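Local coordinates for protein deoxyhypusine synthase, putative (Entamoeba histolytica, PDB 7L9R) that probably catalyses deoxyhypusine formation, using NAD to transfer an aminobutyl group from spermidine to a lysine of the translation factor eIF5A, at residues L40-L45 and V338-A343; C114-V119 and T345-G350; W169-I174 and T232-I237. All blocks are in the same frame, centred on the assembly; numbering follows the deposited sequence.

Contact 1 (L40-L45 and V338-A343)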
ATOM      1  N   LEU B  40      18.812  17.805  15.498  1.00 42.91           N
ATOM      2  CA  LEU B  40      17.639  16.958  15.291  1.00 49.14           C
ATOM      3  C   LEU B  40      17.495  16.565  13.824  1.00 51.01           C
ATOM      4  O   LEU B  40      17.182  15.412  13.508  1.00 50.93           O
ATOM      5  CB  LEU B  40      16.377  17.673  15.773  1.00 43.82           C
ATOM      6  CG  LEU B  40      15.865  17.361  17.177  1.00 54.92           C
ATOM      7  CD1 LEU B  40      14.768  18.336  17.555  1.00 60.68           C
ATOM      8  CD2 LEU B  40      15.348  15.932  17.275  1.00 50.98           C
ATOM      9  N   VAL B  41      17.703  17.519  12.917  1.00 46.96           N
ATOM     10  CA  VAL B  41      17.611  17.230  11.491  1.00 51.50           C
ATOM     11  C   VAL B  41      18.723  16.277  11.067  1.00 53.58           C
ATOM     12  O   VAL B  41      18.468  15.251  10.423  1.00 60.31           O
ATOM     13  CB  VAL B  41      17.635  18.540  10.686  1.00 49.98           C
ATOM     14  CG1 VAL B  41      17.957  18.272   9.227  1.00 57.00           C
ATOM     15  CG2 VAL B  41      16.309  19.251  10.824  1.00 45.13           C
ATOM     16  N   ASN B  42      19.966  16.580  11.449  1.00 48.66           N
ATOM     17  CA  ASN B  42      21.077  15.701  11.092  1.00 56.03           C
ATOM     18  C   ASN B  42      20.925  14.320  11.712  1.00 57.93           C
ATOM     19  O   ASN B  42      21.338  13.324  11.109  1.00 58.90           O
ATOM     20  CB  ASN B  42      22.413  16.316  11.510  1.00 41.96           C
ATOM     21  CG  ASN B  42      22.749  17.564  10.719  1.00 62.54           C
ATOM     22  OD1 ASN B  42      22.241  17.755   9.612  1.00 56.13           O
ATOM     23  ND2 ASN B  42      23.616  18.423  11.279  1.00 53.86           N
ATOM     24  N   SER B  43      20.361  14.246  12.921  1.00 57.70           N
ATOM     25  CA  SER B  43      20.138  12.955  13.566  1.00 55.68           C
ATOM     26  C   SER B  43      19.185  12.088  12.750  1.00 57.01           C
ATOM     27  O   SER B  43      19.365  10.869  12.653  1.00 57.32           O
ATOM     28  CB  SER B  43      19.593  13.169  14.978  1.00 58.92           C
ATOM     29  OG  SER B  43      19.221  11.939  15.581  1.00 73.53           O
ATOM     30  N   TYR B  44      18.178  12.702  12.135  1.00 52.06           N
ATOM     31  CA  TYR B  44      17.306  11.941  11.253  1.00 54.93           C
ATOM     32  C   TYR B  44      18.075  11.383  10.065  1.00 59.85           C
ATOM     33  O   TYR B  44      17.871  10.229   9.671  1.00 66.41           O
ATOM     34  CB  TYR B  44      16.153  12.811  10.764  1.00 55.83           C
ATOM     35  CG  TYR B  44      15.368  12.145   9.674  1.00 66.49           C
ATOM     36  CD1 TYR B  44      14.577  11.022   9.949  1.00 74.07           C
ATOM     37  CD2 TYR B  44      15.437  12.600   8.364  1.00 60.76           C
ATOM     38  CE1 TYR B  44      13.853  10.387   8.952  1.00 56.33           C
ATOM     39  CE2 TYR B  44      14.720  11.967   7.355  1.00 71.71           C
ATOM     40  CZ  TYR B  44      13.929  10.863   7.658  1.00 72.29           C
ATOM     41  OH  TYR B  44      13.216  10.239   6.659  1.00 74.64           O
ATOM     42  N   LEU B  45      18.978  12.180   9.491  1.00 61.22           N
ATOM     43  CA  LEU B  45      19.713  11.760   8.304  1.00 59.53           C
ATOM     44  C   LEU B  45      20.654  10.590   8.567  1.00 62.95           C
ATOM     45  O   LEU B  45      21.085   9.935   7.610  1.00 70.04           O
ATOM     46  CB  LEU B  45      20.499  12.944   7.738  1.00 61.53           C
ATOM     47  CG  LEU B  45      19.618  14.149   7.389  1.00 68.27           C
ATOM     48  CD1 LEU B  45      20.451  15.332   6.893  1.00 69.85           C
ATOM     49  CD2 LEU B  45      18.547  13.768   6.365  1.00 62.55           C
ATOM     50  N   VAL B 338      17.384  19.471   0.024  1.00 46.34           N
ATOM     51  CA  VAL B 338      17.784  20.717  -0.624  1.00 47.36           C
ATOM     52  C   VAL B 338      18.834  21.445   0.209  1.00 48.96           C
ATOM     53  O   VAL B 338      19.821  21.963  -0.326  1.00 50.57           O
ATOM     54  CB  VAL B 338      16.544  21.597  -0.874  1.00 48.85           C
ATOM     55  CG1 VAL B 338      16.946  23.036  -1.195  1.00 42.50           C
ATOM     56  CG2 VAL B 338      15.698  21.007  -2.000  1.00 42.20           C
ATOM     57  N   SER B 339      18.658  21.466   1.532  1.00 44.97           N
ATOM     58  CA  SER B 339      19.596  22.182   2.391  1.00 49.46           C
ATOM     59  C   SER B 339      20.997  21.584   2.352  1.00 55.13           C
ATOM     60  O   SER B 339      21.967  22.291   2.649  1.00 48.87           O
ATOM     61  CB  SER B 339      19.092  22.199   3.833  1.00 45.63           C
ATOM     62  OG  SER B 339      19.285  20.936   4.441  1.00 51.97           O
ATOM     63  N   LYS B 340      21.127  20.306   1.987  1.00 56.70           N
ATOM     64  CA  LYS B 340      22.419  19.640   1.889  1.00 53.12           C
ATOM     65  C   LYS B 340      22.915  19.529   0.452  1.00 54.94           C
ATOM     66  O   LYS B 340      23.985  18.956   0.224  1.00 53.22           O
ATOM     67  CB  LYS B 340      22.345  18.239   2.515  1.00 53.87           C
ATOM     68  CG  LYS B 340      21.837  18.219   3.955  1.00 49.06           C
ATOM     69  CD  LYS B 340      22.872  18.743   4.935  1.00 47.98           C
ATOM     70  CE  LYS B 340      22.340  18.694   6.361  1.00 49.08           C
ATOM     71  NZ  LYS B 340      23.371  19.124   7.358  1.00 65.31           N
ATOM     72  N   THR B 341      22.165  20.057  -0.521  1.00 53.56           N
ATOM     73  CA  THR B 341      22.559  19.965  -1.923  1.00 52.17           C
ATOM     74  C   THR B 341      22.417  21.305  -2.639  1.00 54.88           C
ATOM     75  O   THR B 341      23.382  22.070  -2.725  1.00 60.79           O
ATOM     76  CB  THR B 341      21.733  18.899  -2.649  1.00 53.89           C
ATOM     77  OG1 THR B 341      20.340  19.176  -2.479  1.00 46.52           O
ATOM     78  CG2 THR B 341      22.040  17.505  -2.106  1.00 49.67           C
ATOM     79  N   PHE B 342      21.224  21.591  -3.167  1.00 52.41           N
ATOM     80  CA  PHE B 342      21.043  22.780  -3.998  1.00 55.80           C
ATOM     81  C   PHE B 342      21.393  24.069  -3.267  1.00 57.88           C
ATOM     82  O   PHE B 342      21.823  25.039  -3.902  1.00 53.82           O
ATOM     83  CB  PHE B 342      19.605  22.871  -4.504  1.00 49.33           C
ATOM     84  CG  PHE B 342      19.256  21.852  -5.541  1.00 53.07           C
ATOM     85  CD1 PHE B 342      19.758  21.964  -6.827  1.00 50.16           C
ATOM     86  CD2 PHE B 342      18.390  20.807  -5.247  1.00 53.12           C
ATOM     87  CE1 PHE B 342      19.425  21.039  -7.801  1.00 56.03           C
ATOM     88  CE2 PHE B 342      18.051  19.877  -6.219  1.00 52.72           C
ATOM     89  CZ  PHE B 342      18.572  19.994  -7.499  1.00 52.82           C
ATOM     90  N   ALA B 343      21.205  24.111  -1.948  1.00 53.20           N
ATOM     91  CA  ALA B 343      21.401  25.349  -1.205  1.00 58.12           C
ATOM     92  C   ALA B 343      22.856  25.599  -0.819  1.00 57.65           C
ATOM     93  O   ALA B 343      23.179  26.718  -0.411  1.00 64.81           O
ATOM     94  CB  ALA B 343      20.521  25.352   0.046  1.00 50.24           C
TER

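Contact 2 (C114-V119 and T345-G350)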
ATOM      1  N   CYS B 114      18.788  26.081 -10.766  1.00 50.79           N
ATOM      2  CA  CYS B 114      19.271  24.806 -10.251  1.00 51.61           C
ATOM      3  C   CYS B 114      18.823  23.625 -11.093  1.00 56.10           C
ATOM      4  O   CYS B 114      19.436  22.554 -11.009  1.00 56.77           O
ATOM      5  CB  CYS B 114      18.790  24.609  -8.816  1.00 54.63           C
ATOM      6  SG  CYS B 114      19.497  25.789  -7.661  1.00 62.11           S
ATOM      7  N   VAL B 115      17.752  23.783 -11.873  1.00 54.04           N
ATOM      8  CA  VAL B 115      17.251  22.733 -12.746  1.00 51.77           C
ATOM      9  C   VAL B 115      17.007  23.321 -14.128  1.00 49.14           C
ATOM     10  O   VAL B 115      16.899  24.535 -14.306  1.00 54.02           O
ATOM     11  CB  VAL B 115      15.970  22.073 -12.195  1.00 50.10           C
ATOM     12  CG1 VAL B 115      16.203  21.567 -10.778  1.00 41.99           C
ATOM     13  CG2 VAL B 115      14.800  23.049 -12.234  1.00 48.44           C
ATOM     14  N   ASP B 116      16.933  22.436 -15.118  1.00 57.22           N
ATOM     15  CA  ASP B 116      16.797  22.837 -16.511  1.00 50.87           C
ATOM     16  C   ASP B 116      15.409  22.599 -17.081  1.00 56.11           C
ATOM     17  O   ASP B 116      14.982  23.343 -17.968  1.00 53.78           O
ATOM     18  CB  ASP B 116      17.823  22.090 -17.364  1.00 47.94           C
ATOM     19  CG  ASP B 116      19.247  22.328 -16.883  1.00 63.15           C
ATOM     20  OD1 ASP B 116      19.631  23.509 -16.721  1.00 61.47           O
ATOM     21  OD2 ASP B 116      19.975  21.340 -16.649  1.00 60.04           O
ATOM     22  N   TYR B 117      14.696  21.591 -16.587  1.00 50.95           N
ATOM     23  CA  TYR B 117      13.377  21.244 -17.085  1.00 49.14           C
ATOM     24  C   TYR B 117      12.535  20.763 -15.922  1.00 47.26           C
ATOM     25  O   TYR B 117      13.048  20.171 -14.970  1.00 51.25           O
ATOM     26  CB  TYR B 117      13.419  20.139 -18.151  1.00 45.72           C
ATOM     27  CG  TYR B 117      14.157  20.499 -19.415  1.00 48.49           C
ATOM     28  CD1 TYR B 117      13.523  21.204 -20.430  1.00 50.71           C
ATOM     29  CD2 TYR B 117      15.478  20.110 -19.610  1.00 50.42           C
ATOM     30  CE1 TYR B 117      14.184  21.527 -21.596  1.00 53.74           C
ATOM     31  CE2 TYR B 117      16.154  20.431 -20.780  1.00 50.08           C
ATOM     32  CZ  TYR B 117      15.499  21.142 -21.769  1.00 59.07           C
ATOM     33  OH  TYR B 117      16.143  21.468 -22.943  1.00 61.41           O
ATOM     34  N   ILE B 118      11.233  20.995 -16.024  1.00 43.82           N
ATOM     35  CA  ILE B 118      10.270  20.510 -15.047  1.00 41.15           C
ATOM     36  C   ILE B 118       9.218  19.682 -15.772  1.00 46.25           C
ATOM     37  O   ILE B 118       8.811  20.015 -16.890  1.00 44.17           O
ATOM     38  CB  ILE B 118       9.620  21.669 -14.268  1.00 40.16           C
ATOM     39  CG1 ILE B 118      10.630  22.289 -13.303  1.00 46.54           C
ATOM     40  CG2 ILE B 118       8.389  21.198 -13.513  1.00 41.92           C
ATOM     41  CD1 ILE B 118      10.064  23.441 -12.512  1.00 42.06           C
ATOM     42  N   VAL B 119       8.817  18.577 -15.156  1.00 41.56           N
ATOM     43  CA  VAL B 119       7.657  17.806 -15.583  1.00 44.03           C
ATOM     44  C   VAL B 119       6.698  17.763 -14.408  1.00 43.61           C
ATOM     45  O   VAL B 119       7.116  17.497 -13.275  1.00 44.99           O
ATOM     46  CB  VAL B 119       8.040  16.385 -16.033  1.00 46.70           C
ATOM     47  CG1 VAL B 119       6.809  15.648 -16.533  1.00 53.26           C
ATOM     48  CG2 VAL B 119       9.104  16.434 -17.120  1.00 41.13           C
ATOM     49  N   THR B 345      25.703  23.608  -2.685  1.00 67.70           N
ATOM     50  CA  THR B 345      26.628  23.131  -3.704  1.00 69.44           C
ATOM     51  C   THR B 345      26.520  24.030  -4.928  1.00 65.27           C
ATOM     52  O   THR B 345      25.429  24.202  -5.478  1.00 71.44           O
ATOM     53  CB  THR B 345      26.322  21.682  -4.084  1.00 73.72           C
ATOM     54  OG1 THR B 345      26.457  20.838  -2.933  1.00 64.46           O
ATOM     55  CG2 THR B 345      27.285  21.211  -5.161  1.00 70.83           C
ATOM     56  N   LYS B 346      27.643  24.603  -5.349  1.00 71.72           N
ATOM     57  CA  LYS B 346      27.662  25.407  -6.564  1.00 75.48           C
ATOM     58  C   LYS B 346      27.488  24.505  -7.782  1.00 74.17           C
ATOM     59  O   LYS B 346      28.154  23.470  -7.897  1.00 72.20           O
ATOM     60  CB  LYS B 346      28.970  26.193  -6.663  1.00 65.15           C
ATOM     61  N   ARG B 347      26.593  24.893  -8.690  1.00 75.37           N
ATOM     62  CA  ARG B 347      26.351  24.106  -9.894  1.00 68.25           C
ATOM     63  C   ARG B 347      27.386  24.443 -10.959  1.00 73.76           C
ATOM     64  O   ARG B 347      27.633  25.619 -11.249  1.00 74.09           O
ATOM     65  CB  ARG B 347      24.941  24.346 -10.435  1.00 70.06           C
ATOM     66  CG  ARG B 347      24.633  23.491 -11.650  1.00 67.63           C
ATOM     67  CD  ARG B 347      23.212  23.650 -12.179  1.00 65.99           C
ATOM     68  NE  ARG B 347      23.025  22.768 -13.326  1.00 65.45           N
ATOM     69  CZ  ARG B 347      22.038  22.852 -14.206  1.00 60.57           C
ATOM     70  NH1 ARG B 347      21.082  23.760 -14.096  1.00 58.11           N
ATOM     71  NH2 ARG B 347      22.031  22.025 -15.247  1.00 64.64           N
ATOM     72  N   PHE B 348      28.001  23.408 -11.527  1.00 71.59           N
ATOM     73  CA  PHE B 348      28.967  23.605 -12.596  1.00 67.84           C
ATOM     74  C   PHE B 348      28.306  24.303 -13.777  1.00 78.84           C
ATOM     75  O   PHE B 348      27.195  23.949 -14.187  1.00 72.69           O
ATOM     76  CB  PHE B 348      29.559  22.263 -13.028  1.00 67.09           C
ATOM     77  CG  PHE B 348      30.663  22.383 -14.043  1.00 75.63           C
ATOM     78  CD1 PHE B 348      31.772  23.177 -13.789  1.00 81.76           C
ATOM     79  CD2 PHE B 348      30.598  21.691 -15.245  1.00 77.78           C
ATOM     80  CE1 PHE B 348      32.799  23.285 -14.721  1.00 83.72           C
ATOM     81  CE2 PHE B 348      31.615  21.792 -16.179  1.00 80.99           C
ATOM     82  CZ  PHE B 348      32.718  22.592 -15.919  1.00 88.47           C
ATOM     83  N   ASP B 349      28.996  25.304 -14.327  1.00 76.31           N
ATOM     84  CA  ASP B 349      28.397  26.101 -15.389  1.00 85.46           C
ATOM     85  C   ASP B 349      28.526  25.460 -16.763  1.00 83.31           C
ATOM     86  O   ASP B 349      27.900  25.943 -17.712  1.00 88.27           O
ATOM     87  CB  ASP B 349      28.999  27.511 -15.411  1.00 80.49           C
ATOM     88  CG  ASP B 349      30.484  27.519 -15.718  1.00 90.63           C
ATOM     89  OD1 ASP B 349      31.089  26.435 -15.859  1.00 95.56           O
ATOM     90  OD2 ASP B 349      31.049  28.626 -15.834  1.00 96.53           O
ATOM     91  N   GLY B 350      29.306  24.390 -16.892  1.00 79.10           N
ATOM     92  CA  GLY B 350      29.439  23.703 -18.156  1.00 78.40           C
ATOM     93  C   GLY B 350      30.373  24.357 -19.144  1.00 93.15           C
ATOM     94  O   GLY B 350      30.545  23.825 -20.249  1.00 94.66           O
TER

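Contact 3 (W169-I174 and T232-I237)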
ATOM      1  N   TRP B 169      -8.967  34.684 -14.063  1.00 53.95           N
ATOM      2  CA  TRP B 169      -7.654  34.953 -14.639  1.00 59.37           C
ATOM      3  C   TRP B 169      -7.361  34.011 -15.801  1.00 57.60           C
ATOM      4  O   TRP B 169      -6.965  34.449 -16.888  1.00 61.88           O
ATOM      5  CB  TRP B 169      -6.580  34.828 -13.553  1.00 55.24           C
ATOM      6  CG  TRP B 169      -5.224  35.339 -13.953  1.00 59.80           C
ATOM      7  CD1 TRP B 169      -4.721  36.595 -13.732  1.00 55.09           C
ATOM      8  CD2 TRP B 169      -4.195  34.611 -14.639  1.00 55.22           C
ATOM      9  NE1 TRP B 169      -3.450  36.690 -14.242  1.00 55.66           N
ATOM     10  CE2 TRP B 169      -3.100  35.488 -14.799  1.00 58.44           C
ATOM     11  CE3 TRP B 169      -4.097  33.310 -15.141  1.00 51.63           C
ATOM     12  CZ2 TRP B 169      -1.921  35.102 -15.436  1.00 51.98           C
ATOM     13  CZ3 TRP B 169      -2.927  32.926 -15.772  1.00 53.14           C
ATOM     14  CH2 TRP B 169      -1.854  33.819 -15.913  1.00 57.25           C
ATOM     15  N   LEU B 170      -7.543  32.705 -15.585  1.00 54.00           N
ATOM     16  CA  LEU B 170      -7.289  31.739 -16.649  1.00 54.54           C
ATOM     17  C   LEU B 170      -8.168  32.009 -17.859  1.00 58.53           C
ATOM     18  O   LEU B 170      -7.720  31.878 -19.004  1.00 57.01           O
ATOM     19  CB  LEU B 170      -7.509  30.315 -16.139  1.00 51.05           C
ATOM     20  CG  LEU B 170      -6.521  29.823 -15.086  1.00 49.08           C
ATOM     21  CD1 LEU B 170      -6.992  28.510 -14.489  1.00 49.14           C
ATOM     22  CD2 LEU B 170      -5.134  29.680 -15.694  1.00 50.24           C
ATOM     23  N   LYS B 171      -9.432  32.369 -17.628  1.00 61.43           N
ATOM     24  CA  LYS B 171     -10.336  32.608 -18.746  1.00 65.24           C
ATOM     25  C   LYS B 171      -9.935  33.854 -19.525  1.00 68.36           C
ATOM     26  O   LYS B 171      -9.993  33.867 -20.760  1.00 77.09           O
ATOM     27  CB  LYS B 171     -11.775  32.714 -18.246  1.00 56.09           C
ATOM     28  CG  LYS B 171     -12.384  31.389 -17.842  1.00 64.76           C
ATOM     29  CD  LYS B 171     -13.748  31.586 -17.212  1.00 63.68           C
ATOM     30  CE  LYS B 171     -14.394  30.258 -16.887  1.00 57.85           C
ATOM     31  NZ  LYS B 171     -15.709  30.436 -16.214  1.00 71.21           N
ATOM     32  N   GLU B 172      -9.520  34.912 -18.826  1.00 67.16           N
ATOM     33  CA  GLU B 172      -9.059  36.103 -19.531  1.00 75.53           C
ATOM     34  C   GLU B 172      -7.816  35.801 -20.355  1.00 72.62           C
ATOM     35  O   GLU B 172      -7.675  36.290 -21.482  1.00 71.00           O
ATOM     36  CB  GLU B 172      -8.799  37.236 -18.537  1.00 71.41           C
ATOM     37  CG  GLU B 172     -10.054  37.738 -17.841  1.00 73.27           C
ATOM     38  CD  GLU B 172      -9.780  38.904 -16.918  1.00 95.95           C
ATOM     39  OE1 GLU B 172      -8.937  39.758 -17.276  1.00103.75           O
ATOM     40  OE2 GLU B 172     -10.406  38.970 -15.838  1.00101.56           O
ATOM     41  N   PHE B 173      -6.921  34.967 -19.821  1.00 67.97           N
ATOM     42  CA  PHE B 173      -5.745  34.553 -20.577  1.00 66.34           C
ATOM     43  C   PHE B 173      -6.136  33.762 -21.821  1.00 64.40           C
ATOM     44  O   PHE B 173      -5.597  33.995 -22.908  1.00 72.32           O
ATOM     45  CB  PHE B 173      -4.818  33.742 -19.670  1.00 57.56           C
ATOM     46  CG  PHE B 173      -3.770  32.952 -20.403  1.00 56.94           C
ATOM     47  CD1 PHE B 173      -2.627  33.565 -20.893  1.00 63.93           C
ATOM     48  CD2 PHE B 173      -3.906  31.579 -20.553  1.00 54.64           C
ATOM     49  CE1 PHE B 173      -1.651  32.828 -21.553  1.00 60.55           C
ATOM     50  CE2 PHE B 173      -2.940  30.835 -21.212  1.00 51.20           C
ATOM     51  CZ  PHE B 173      -1.808  31.458 -21.708  1.00 57.89           C
ATOM     52  N   ILE B 174      -7.078  32.830 -21.683  1.00 65.26           N
ATOM     53  CA  ILE B 174      -7.505  32.034 -22.830  1.00 69.72           C
ATOM     54  C   ILE B 174      -8.127  32.931 -23.892  1.00 78.32           C
ATOM     55  O   ILE B 174      -7.869  32.776 -25.092  1.00 88.08           O
ATOM     56  CB  ILE B 174      -8.471  30.925 -22.374  1.00 66.99           C
ATOM     57  CG1 ILE B 174      -7.723  29.900 -21.524  1.00 64.06           C
ATOM     58  CG2 ILE B 174      -9.098  30.238 -23.583  1.00 73.88           C
ATOM     59  CD1 ILE B 174      -8.624  28.954 -20.756  1.00 59.98           C
ATOM     60  N   THR B 232     -13.808  24.445 -20.900  1.00 69.33           N
ATOM     61  CA  THR B 232     -15.155  23.902 -21.041  1.00 70.57           C
ATOM     62  C   THR B 232     -16.208  24.971 -20.773  1.00 80.60           C
ATOM     63  O   THR B 232     -17.174  25.113 -21.532  1.00 76.31           O
ATOM     64  CB  THR B 232     -15.336  22.727 -20.080  1.00 71.30           C
ATOM     65  OG1 THR B 232     -14.457  21.656 -20.450  1.00 76.05           O
ATOM     66  CG2 THR B 232     -16.774  22.234 -20.103  1.00 77.73           C
ATOM     67  N   GLU B 233     -16.023  25.748 -19.701  1.00 72.35           N
ATOM     68  CA  GLU B 233     -16.991  26.786 -19.360  1.00 72.79           C
ATOM     69  C   GLU B 233     -16.996  27.907 -20.389  1.00 79.91           C
ATOM     70  O   GLU B 233     -18.066  28.384 -20.788  1.00 82.61           O
ATOM     71  CB  GLU B 233     -16.698  27.324 -17.961  1.00 72.07           C
ATOM     72  CG  GLU B 233     -16.886  26.280 -16.877  1.00 68.34           C
ATOM     73  CD  GLU B 233     -16.484  26.773 -15.505  1.00 75.59           C
ATOM     74  OE1 GLU B 233     -15.978  27.913 -15.398  1.00 74.70           O
ATOM     75  OE2 GLU B 233     -16.685  26.020 -14.530  1.00 78.15           O
ATOM     76  N   LEU B 234     -15.812  28.325 -20.850  1.00 78.45           N
ATOM     77  CA  LEU B 234     -15.751  29.355 -21.883  1.00 88.96           C
ATOM     78  C   LEU B 234     -16.445  28.908 -23.157  1.00 96.87           C
ATOM     79  O   LEU B 234     -17.092  29.714 -23.836  1.00100.46           O
ATOM     80  CB  LEU B 234     -14.302  29.721 -22.189  1.00 82.99           C
ATOM     81  CG  LEU B 234     -13.691  30.833 -21.358  1.00 82.95           C
ATOM     82  CD1 LEU B 234     -12.224  30.974 -21.707  1.00 88.90           C
ATOM     83  CD2 LEU B 234     -14.442  32.115 -21.662  1.00 78.62           C
ATOM     84  N   ASN B 235     -16.314  27.629 -23.502  1.00109.03           N
ATOM     85  CA  ASN B 235     -16.917  27.151 -24.736  1.00114.22           C
ATOM     86  C   ASN B 235     -18.437  27.177 -24.654  1.00116.50           C
ATOM     87  O   ASN B 235     -19.103  27.441 -25.661  1.00117.62           O
ATOM     88  CB  ASN B 235     -16.408  25.751 -25.067  1.00107.28           C
ATOM     89  CG  ASN B 235     -16.640  25.388 -26.512  1.00118.52           C
ATOM     90  OD1 ASN B 235     -15.986  25.930 -27.406  1.00120.32           O
ATOM     91  ND2 ASN B 235     -17.582  24.484 -26.759  1.00118.41           N
ATOM     92  N   GLU B 236     -18.997  26.958 -23.457  1.00105.45           N
ATOM     93  CA  GLU B 236     -20.447  26.948 -23.303  1.00 97.06           C
ATOM     94  C   GLU B 236     -21.069  28.284 -23.671  1.00 94.63           C
ATOM     95  O   GLU B 236     -22.265  28.334 -23.958  1.00103.46           O
ATOM     96  CB  GLU B 236     -20.823  26.587 -21.863  1.00 83.32           C
ATOM     97  N   ILE B 237     -20.290  29.362 -23.652  1.00105.16           N
ATOM     98  CA  ILE B 237     -20.735  30.681 -24.087  1.00105.46           C
ATOM     99  C   ILE B 237     -20.264  30.916 -25.513  1.00119.87           C
ATOM    100  O   ILE B 237     -21.040  30.827 -26.473  1.00115.32           O
ATOM    101  CB  ILE B 237     -20.189  31.790 -23.170  1.00101.54           C
ATOM    102  CG1 ILE B 237     -20.540  31.513 -21.708  1.00101.48           C
ATOM    103  CG2 ILE B 237     -20.707  33.146 -23.621  1.00 93.72           C
ATOM    104  CD1 ILE B 237     -19.768  32.377 -20.733  1.00 89.08           C
TER

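Contact 1 (L40-L45 and V338-A343)
The closest CA atoms, those of Asn42 and Lys340, are still 10.1 Å apart. The N-terminal helix 37-47 meets the chain around and after the C-terminal end of helix 330-339, the last helix of a Rossmann-like domain. The backbones stay apart and side chains span the gap.

Lys340 takes part in both touches. The bend of its chain at chi2 (-74°) turns the extended remainder, CD to NZ, toward Asn42. Lys340 NZ donates to Asn42 OD1 at 2.9 Å. The donor lies 24° out of the carbonyl plane, and the C=O...N angle is 128°. The two side chains cross at about a right angle. Leu45, one turn further along its helix, adds an apolar touch: its CD1 lies 3.9 Å from Lys340 CE. The lysine thus uses its amine and the adjoining methylene on two different neighbours.

The contact is near the surface and beside a subunit interface. Lys340 NZ also makes a weak hydrogen bond to Tyr37 OH of the second subunit, and Leu40 packs on Pro335 of that subunit.

The backbone around Lys340 is held by bonds of its own. Val338 O accepts from both Thr341 N and Ala343 N, each at 3.0 Å.

Contact 2 (C114-V119 and T345-G350)
A salt bridge between Asp116 and Arg347 ties the C-terminal tail to the loop that leads into strand 117-120 of the central parallel sheet. The nearest CA atoms are those of Cys114 and Arg347, 7.1 Å apart.

Arg347 reaches across with CG anti to its backbone N (chi1 -177°), and the chain stays extended out to NE. Its guanidinium meets the carboxylate end-on, with one terminal nitrogen to each oxygen. Arg347 NH2 is 2.6 Å from Asp116 OD2 and uses the syn lone pair of that oxygen. Arg347 NH1 lies 3.0 Å from Asp116 OD1. This second bond is about as straight, but NH1 meets OD1 from above the carboxylate, 41° out of its plane. A weak third bond runs from NH2 to OD1. The carboxylate and guanidinium planes are 46° apart.

Both partners are held further. Asp116 OD2 also accepts from Ile89 N, while Arg347 NH1 and NH2 donate to Lys113 O and Cys87 O. These extra bonds should limit the rotation of both groups. Arg86 makes a long, weak ion pair with Asp116 OD1.

Cys114 O is 3.7 Å from Arg347 NH1, oblique to the guanidinium. The strand that follows lies between 216-218 and 87-93. The 3-2-1-4-5-6 order of that parallel sheet is the Rossmann topology, consistent with the NAD use inferred for this family.

Contact 3 (W169-I174 and T232-I237)
Lys171 and Glu233 both set CG anti to the carbonyl carbon, with chi1 at -74° and -65°. Beyond CG each chain is extended. This brings the lysine amine to the glutamate, and the two side chains cross at about a right angle. Lys171 NZ donates to Glu233 OE1 at 2.7 Å in a salt bridge. The nitrogen approaches nearly along the C-O axis of that oxygen. Lys171 CE is also close, 3.2 Å from Glu233 OE1. The other carboxylate oxygen, Glu233 OE2, forms a salt bridge with Lys167, one turn earlier on the same helix as Lys171. Glu233 is thus shared by two lysines, which should favour its charged form.

The contact is a helix-helix crossing between 160-179 and 226-237, far out from the centre of the chain. The axes of the two short segments come within 10.8 Å and cross at -59°. The closest CA atoms belong to Lys171 and Leu234, 7.1 Å apart.

Leu234 supplies the apolar part of the contact. It slides past Lys171 in the opposite direction, and Leu234 CG lies 3.8 Å from Lys171 CG. Its CD1 reaches further, to Ile174, where Leu234 CD1 and Ile174 CG2 are 3.7 Å apart. The same methyl rests near the backbone, 3.8 Å from Lys171 O. The aliphatic part of Lys171 therefore packs on leucine while its end is paired with glutamate. Ile174 also touches Phe227 and Ile231, which extends the apolar patch along helix 226-237. Elsewhere on that helix, Thr232 packs on Asn254 of the third subunit.

In the fold
From the N terminus, 40-45 comes first and is joined by 338-343 in contact 1, closing a loop of nearly 300 residues. Next, 114-119 starts contact 2, which closes only at 345-350, just past the end of contact 1. The two long loops therefore cross. They also touch, where Phe342 packs on Cys114. Contact 3 is short in sequence and falls within both loops. It lies on the other side of the chain's centre, its centre about 44 Å from that of contact 1 and about 36 Å from that of contact 2. Contacts 1 and 2 join the N-terminal helix, the C-terminal tail and the Rossmann-like sheet. Contact 3 joins two outer helices.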